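Local structure of MsStt7d protein (4IX3) at residues Phe37-Asn51 and Leu103-Glu116. The protein is a homolog of the algal state transition kinase Stt7, its catalytic domain probably binding ATP and phosphorylating protein substrates. Numbering follows the deposited sequence.
Sequences FRGVFKGDQDVVLKN and LTEGLWLMWANEGE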
loop_
_atom_site.group_PDB
_atom_site.type_symbol
_atom_site.label_atom_id
_atom_site.label_comp_id
_atom_site.label_asym_id
_atom_site.label_seq_id
_atom_site.Cartn_x
_atom_site.Cartn_y
_atom_site.Cartn_z
ATOM N N PHE B 37 7.508 10.219 -6.251
ATOM C CA PHE B 37 7.840 11.592 -5.952
ATOM C C PHE B 37 7.986 12.389 -7.263
ATOM O O PHE B 37 8.307 11.825 -8.295
ATOM C CB PHE B 37 9.215 11.642 -5.275
ATOM C CG PHE B 37 9.287 10.920 -3.963
ATOM C CD1 PHE B 37 9.185 11.622 -2.786
ATOM C CD2 PHE B 37 9.519 9.560 -3.924
ATOM C CE1 PHE B 37 9.233 10.945 -1.579
ATOM C CE2 PHE B 37 9.641 8.872 -2.712
ATOM C CZ PHE B 37 9.508 9.585 -1.546
ATOM N N ARG B 38 7.783 13.698 -7.221
ATOM C CA ARG B 38 8.215 14.539 -8.352
ATOM C C ARG B 38 9.721 14.756 -8.218
ATOM O O ARG B 38 10.274 14.727 -7.122
ATOM C CB ARG B 38 7.549 15.905 -8.320
ATOM C CG ARG B 38 6.080 15.891 -8.653
ATOM C CD ARG B 38 5.692 17.351 -8.623
ATOM N NE ARG B 38 4.257 17.531 -8.785
ATOM C CZ ARG B 38 3.386 17.440 -7.785
ATOM N NH1 ARG B 38 3.825 17.158 -6.564
ATOM N NH2 ARG B 38 2.078 17.576 -8.015
ATOM N N GLY B 39 10.386 15.013 -9.335
ATOM C CA GLY B 39 11.795 15.390 -9.294
ATOM C C GLY B 39 12.149 16.225 -10.509
ATOM O O GLY B 39 11.307 16.530 -11.354
ATOM N N VAL B 40 13.396 16.678 -10.529
ATOM C CA VAL B 40 13.897 17.472 -11.650
ATOM C C VAL B 40 15.195 16.797 -12.074
ATOM O O VAL B 40 16.075 16.548 -11.222
ATOM C CB VAL B 40 14.172 18.933 -11.240
ATOM C CG1 VAL B 40 14.731 19.699 -12.428
ATOM C CG2 VAL B 40 12.891 19.609 -10.746
ATOM N N PHE B 41 15.320 16.562 -13.377
ATOM C CA PHE B 41 16.470 15.881 -13.935
ATOM C C PHE B 41 17.246 16.936 -14.746
ATOM O O PHE B 41 16.660 17.635 -15.591
ATOM C CB PHE B 41 15.991 14.712 -14.801
ATOM C CG PHE B 41 17.065 13.953 -15.533
ATOM C CD1 PHE B 41 18.174 13.424 -14.858
ATOM C CD2 PHE B 41 16.976 13.756 -16.915
ATOM C CE1 PHE B 41 19.112 12.653 -15.534
ATOM C CE2 PHE B 41 17.903 12.958 -17.605
ATOM C CZ PHE B 41 18.998 12.412 -16.906
ATOM N N LYS B 42 18.548 17.035 -14.507
ATOM C CA LYS B 42 19.444 17.926 -15.237
ATOM C C LYS B 42 18.996 19.374 -15.144
ATOM O O LYS B 42 19.177 20.184 -16.062
ATOM C CB LYS B 42 19.594 17.462 -16.677
ATOM C CG LYS B 42 20.440 16.212 -16.804
ATOM C CD LYS B 42 20.754 15.898 -18.256
ATOM C CE LYS B 42 21.634 14.666 -18.372
ATOM N NZ LYS B 42 22.112 14.553 -19.770
ATOM N N GLY B 43 18.405 19.701 -14.016
ATOM C CA GLY B 43 18.014 21.068 -13.739
ATOM C C GLY B 43 16.766 21.576 -14.420
ATOM O O GLY B 43 16.189 22.532 -13.948
ATOM N N ASP B 44 16.328 20.937 -15.503
ATOM C CA ASP B 44 15.212 21.503 -16.266
ATOM C C ASP B 44 14.217 20.491 -16.832
ATOM O O ASP B 44 13.334 20.881 -17.623
ATOM C CB ASP B 44 15.751 22.402 -17.374
ATOM C CG ASP B 44 16.426 21.624 -18.496
ATOM O OD1 ASP B 44 16.689 20.405 -18.317
ATOM O OD2 ASP B 44 16.798 22.296 -19.499
ATOM N N GLN B 45 14.360 19.206 -16.500
ATOM C CA GLN B 45 13.382 18.230 -16.995
ATOM C C GLN B 45 12.514 17.761 -15.836
ATOM O O GLN B 45 13.017 17.228 -14.858
ATOM C CB GLN B 45 14.069 17.050 -17.666
ATOM C CG GLN B 45 14.912 17.433 -18.851
ATOM C CD GLN B 45 15.556 16.222 -19.478
ATOM O OE1 GLN B 45 14.937 15.152 -19.588
ATOM N NE2 GLN B 45 16.839 16.342 -19.809
ATOM N N ASP B 46 11.207 18.013 -15.889
ATOM C CA ASP B 46 10.305 17.502 -14.852
ATOM C C ASP B 46 10.101 16.005 -14.995
ATOM O O ASP B 46 9.745 15.503 -16.062
ATOM C CB ASP B 46 8.981 18.240 -14.977
ATOM C CG ASP B 46 9.124 19.698 -14.651
ATOM O OD1 ASP B 46 9.966 20.050 -13.804
ATOM O OD2 ASP B 46 8.421 20.536 -15.233
ATOM N N VAL B 47 10.372 15.290 -13.904
ATOM C CA VAL B 47 10.277 13.852 -13.934
ATOM C C VAL B 47 9.436 13.361 -12.751
ATOM O O VAL B 47 9.154 14.135 -11.821
ATOM C CB VAL B 47 11.675 13.156 -13.914
ATOM C CG1 VAL B 47 12.400 13.538 -15.208
ATOM C CG2 VAL B 47 12.491 13.514 -12.688
ATOM N N VAL B 48 9.090 12.079 -12.799
ATOM C CA VAL B 48 8.444 11.395 -11.674
ATOM C C VAL B 48 9.350 10.208 -11.352
ATOM O O VAL B 48 9.926 9.599 -12.238
ATOM C CB VAL B 48 7.021 10.981 -12.081
ATOM C CG1 VAL B 48 6.444 9.974 -11.120
ATOM C CG2 VAL B 48 6.129 12.205 -12.122
ATOM N N LEU B 49 9.481 9.905 -10.066
ATOM C CA LEU B 49 10.467 8.960 -9.541
ATOM C C LEU B 49 9.737 8.004 -8.601
ATOM O O LEU B 49 8.926 8.452 -7.798
ATOM C CB LEU B 49 11.505 9.724 -8.695
ATOM C CG LEU B 49 12.444 10.615 -9.527
ATOM C CD1 LEU B 49 12.970 11.750 -8.666
ATOM C CD2 LEU B 49 13.511 9.732 -10.148
ATOM N N LYS B 50 10.031 6.726 -8.694
ATOM C CA LYS B 50 9.381 5.751 -7.794
ATOM C C LYS B 50 10.419 4.861 -7.159
ATOM O O LYS B 50 11.302 4.346 -7.864
ATOM C CB LYS B 50 8.408 4.837 -8.578
ATOM C CG LYS B 50 7.603 3.895 -7.663
ATOM C CD LYS B 50 6.515 3.146 -8.447
ATOM C CE LYS B 50 5.730 2.271 -7.511
ATOM N NZ LYS B 50 4.660 1.512 -8.277
ATOM N N ASN B 51 10.247 4.598 -5.852
ATOM C CA ASN B 51 11.038 3.547 -5.213
ATOM C C ASN B 51 10.093 2.575 -4.483
ATOM O O ASN B 51 8.865 2.775 -4.496
ATOM C CB ASN B 51 12.117 4.111 -4.276
ATOM C CG ASN B 51 11.544 4.706 -2.992
ATOM O OD1 ASN B 51 10.325 4.959 -2.883
ATOM N ND2 ASN B 51 12.432 4.950 -2.013
ATOM N N LEU B 103 18.464 11.145 -3.971
ATOM C CA LEU B 103 17.905 9.788 -3.996
ATOM C C LEU B 103 18.463 8.899 -2.893
ATOM O O LEU B 103 19.689 8.837 -2.693
ATOM C CB LEU B 103 18.159 9.115 -5.355
ATOM C CG LEU B 103 17.484 9.814 -6.527
ATOM C CD1 LEU B 103 18.012 9.155 -7.792
ATOM C CD2 LEU B 103 15.959 9.771 -6.439
ATOM N N THR B 104 17.595 8.144 -2.221
ATOM C CA THR B 104 18.014 7.260 -1.122
ATOM C C THR B 104 18.491 5.894 -1.630
ATOM O O THR B 104 18.204 5.470 -2.783
ATOM C CB THR B 104 16.844 7.069 -0.149
ATOM O OG1 THR B 104 15.709 6.661 -0.910
ATOM C CG2 THR B 104 16.505 8.372 0.566
ATOM N N GLU B 105 19.216 5.176 -0.776
ATOM C CA GLU B 105 19.681 3.817 -1.108
ATOM C C GLU B 105 18.543 2.957 -1.682
ATOM O O GLU B 105 17.446 2.879 -1.093
ATOM C CB GLU B 105 20.262 3.212 0.201
ATOM C CG GLU B 105 20.795 1.795 0.038
ATOM C CD GLU B 105 19.760 0.662 0.149
ATOM O OE1 GLU B 105 18.896 0.778 1.071
ATOM O OE2 GLU B 105 19.821 -0.336 -0.622
ATOM N N GLY B 106 18.826 2.225 -2.757
ATOM C CA GLY B 106 17.913 1.266 -3.375
ATOM C C GLY B 106 17.591 1.633 -4.825
ATOM O O GLY B 106 18.112 2.575 -5.385
ATOM N N LEU B 107 16.689 0.881 -5.392
ATOM C CA LEU B 107 16.328 0.988 -6.809
ATOM C C LEU B 107 15.260 2.070 -6.984
ATOM O O LEU B 107 14.238 2.089 -6.273
ATOM C CB LEU B 107 15.802 -0.370 -7.295
ATOM C CG LEU B 107 15.371 -0.377 -8.770
ATOM C CD1 LEU B 107 16.584 -0.191 -9.673
ATOM C CD2 LEU B 107 14.701 -1.743 -9.061
ATOM N N TRP B 108 15.460 2.908 -7.982
ATOM C CA TRP B 108 14.507 3.923 -8.429
ATOM C C TRP B 108 14.136 3.732 -9.877
ATOM O O TRP B 108 14.995 3.355 -10.703
ATOM C CB TRP B 108 15.076 5.329 -8.299
ATOM C CG TRP B 108 15.287 5.732 -6.872
ATOM C CD1 TRP B 108 16.360 5.450 -6.027
ATOM C CD2 TRP B 108 14.354 6.515 -6.112
ATOM N NE1 TRP B 108 16.140 6.047 -4.803
ATOM C CE2 TRP B 108 14.939 6.724 -4.804
ATOM C CE3 TRP B 108 13.133 7.126 -6.416
ATOM C CZ2 TRP B 108 14.267 7.414 -3.823
ATOM C CZ3 TRP B 108 12.473 7.843 -5.435
ATOM C CH2 TRP B 108 13.018 7.981 -4.152
ATOM N N LEU B 109 12.876 4.019 -10.245
ATOM C CA LEU B 109 12.453 4.160 -11.655
ATOM C C LEU B 109 12.159 5.618 -11.916
ATOM O O LEU B 109 11.715 6.368 -11.033
ATOM C CB LEU B 109 11.200 3.312 -11.881
ATOM C CG LEU B 109 11.331 1.852 -11.491
ATOM C CD1 LEU B 109 10.060 1.102 -11.891
ATOM C CD2 LEU B 109 12.569 1.208 -12.136
ATOM N N MET B 110 12.308 6.037 -13.185
ATOM C CA MET B 110 12.073 7.418 -13.568
ATOM C C MET B 110 11.273 7.490 -14.874
ATOM O O MET B 110 11.521 6.711 -15.802
ATOM C CB MET B 110 13.414 8.151 -13.729
ATOM C CG MET B 110 13.273 9.663 -13.909
ATOM S SD MET B 110 14.841 10.548 -13.762
ATOM C CE MET B 110 15.567 10.189 -15.364
ATOM N N TRP B 111 10.319 8.415 -14.865
ATOM C CA TRP B 111 9.522 8.730 -16.058
ATOM C C TRP B 111 9.524 10.216 -16.310
ATOM O O TRP B 111 9.677 11.022 -15.379
ATOM C CB TRP B 111 8.064 8.291 -15.889
ATOM C CG TRP B 111 7.890 6.828 -15.667
ATOM C CD1 TRP B 111 7.545 5.848 -16.550
ATOM C CD2 TRP B 111 7.975 6.167 -14.365
ATOM N NE1 TRP B 111 7.397 4.635 -15.902
ATOM C CE2 TRP B 111 7.691 4.775 -14.583
ATOM C CE3 TRP B 111 8.259 6.613 -13.063
ATOM C CZ2 TRP B 111 7.607 3.878 -13.521
ATOM C CZ3 TRP B 111 8.136 5.714 -12.015
ATOM C CH2 TRP B 111 7.828 4.378 -12.248
ATOM N N ALA B 112 9.170 10.615 -17.552
ATOM C CA ALA B 112 8.829 12.007 -17.767
ATOM C C ALA B 112 7.554 12.334 -16.978
ATOM O O ALA B 112 6.647 11.489 -16.878
ATOM C CB ALA B 112 8.504 12.243 -19.229
ATOM N N ASN B 113 7.480 13.562 -16.468
ATOM C CA ASN B 113 6.248 14.094 -15.904
ATOM C C ASN B 113 5.386 14.542 -17.098
ATOM O O ASN B 113 5.690 15.556 -17.749
ATOM C CB ASN B 113 6.549 15.259 -14.956
ATOM C CG ASN B 113 5.306 15.777 -14.279
ATOM O OD1 ASN B 113 4.201 15.567 -14.784
ATOM N ND2 ASN B 113 5.453 16.438 -13.141
ATOM N N GLU B 114 4.342 13.774 -17.409
ATOM C CA GLU B 114 3.515 14.025 -18.589
ATOM C C GLU B 114 2.501 15.147 -18.329
ATOM O O GLU B 114 1.824 15.592 -19.270
ATOM C CB GLU B 114 2.798 12.747 -18.994
ATOM C CG GLU B 114 3.777 11.649 -19.390
ATOM C CD GLU B 114 4.444 11.863 -20.737
ATOM O OE1 GLU B 114 3.942 12.671 -21.559
ATOM O OE2 GLU B 114 5.313 11.036 -21.050
ATOM N N GLY B 115 2.361 15.605 -17.094
ATOM C CA GLY B 115 1.433 16.655 -16.762
ATOM C C GLY B 115 1.073 16.643 -15.292
ATOM O O GLY B 115 1.051 15.611 -14.639
ATOM N N GLU B 116 0.743 17.838 -14.811
ATOM C CA GLU B 116 0.416 18.046 -13.426
ATOM C C GLU B 116 -0.936 17.528 -12.948
ATOM O O GLU B 116 -1.110 17.334 -11.730
ATOM C CB GLU B 116 0.628 19.500 -13.034
ATOM C CG GLU B 116 2.082 19.759 -12.673
ATOM C CD GLU B 116 2.673 18.738 -11.710
ATOM O OE1 GLU B 116 3.875 18.474 -11.803
ATOM O OE2 GLU B 116 1.961 18.176 -10.853
HETATM O O HOH W 1 7.841 16.728 -11.811
HETATM O O HOH W 2 13.056 6.823 0.547
HETATM O O HOH W 3 15.206 4.245 -2.531
#
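Arg38 grips the carboxylate of Glu116 side-on in a salt bridge: NE is shared between OE1 and OE2, and OE2 also accepts from NH2 at 2.9 Å, with both oxygens close to the guanidinium plane. Asn113 ND2 comes to OE1 from the opposite face of the carboxylate and donates its other hydrogen to a water that in turn serves Val47 O, while Asn113 OD1 accepts from Gly115 N in an Asx turn. Between the strands, Val48 and Trp111 exchange two backbone bonds, as do Lys50 and Leu109, and Asn113 N extends the pairing to Asp46 O (3.0 Å). Both strands belong to the N-lobe sheet of the protein kinase fold, and strand 106-112 leads into the hinge; Lys50, Ala112 and Glu114 contact ADP in a nucleotide-bound structure of this protein. Lys50 lays CB against the edge of the Trp111 ring (CZ3 at 3.6 Å); its extended chain carries NZ away to a salt bridge with Glu66 of helix 59-76, and Trp111 NE1 donates to Asn70 of that helix. On the face carrying Leu49 and Met110, the Trp108 indole is sandwiched between Leu103 CD2 and Asn51 CB, with NE1 donating in plane to a lone pair of Thr104 O (2.9 Å, N-H...O angle 164°). The Asn51 amide lies along the ring (chi1 72°), and ND2 donates to two waters shared with Thr104 OG1. On the same face, Met110 CE lies over the Phe41 ring in a CH-pi contact, 4.0 Å from its centroid.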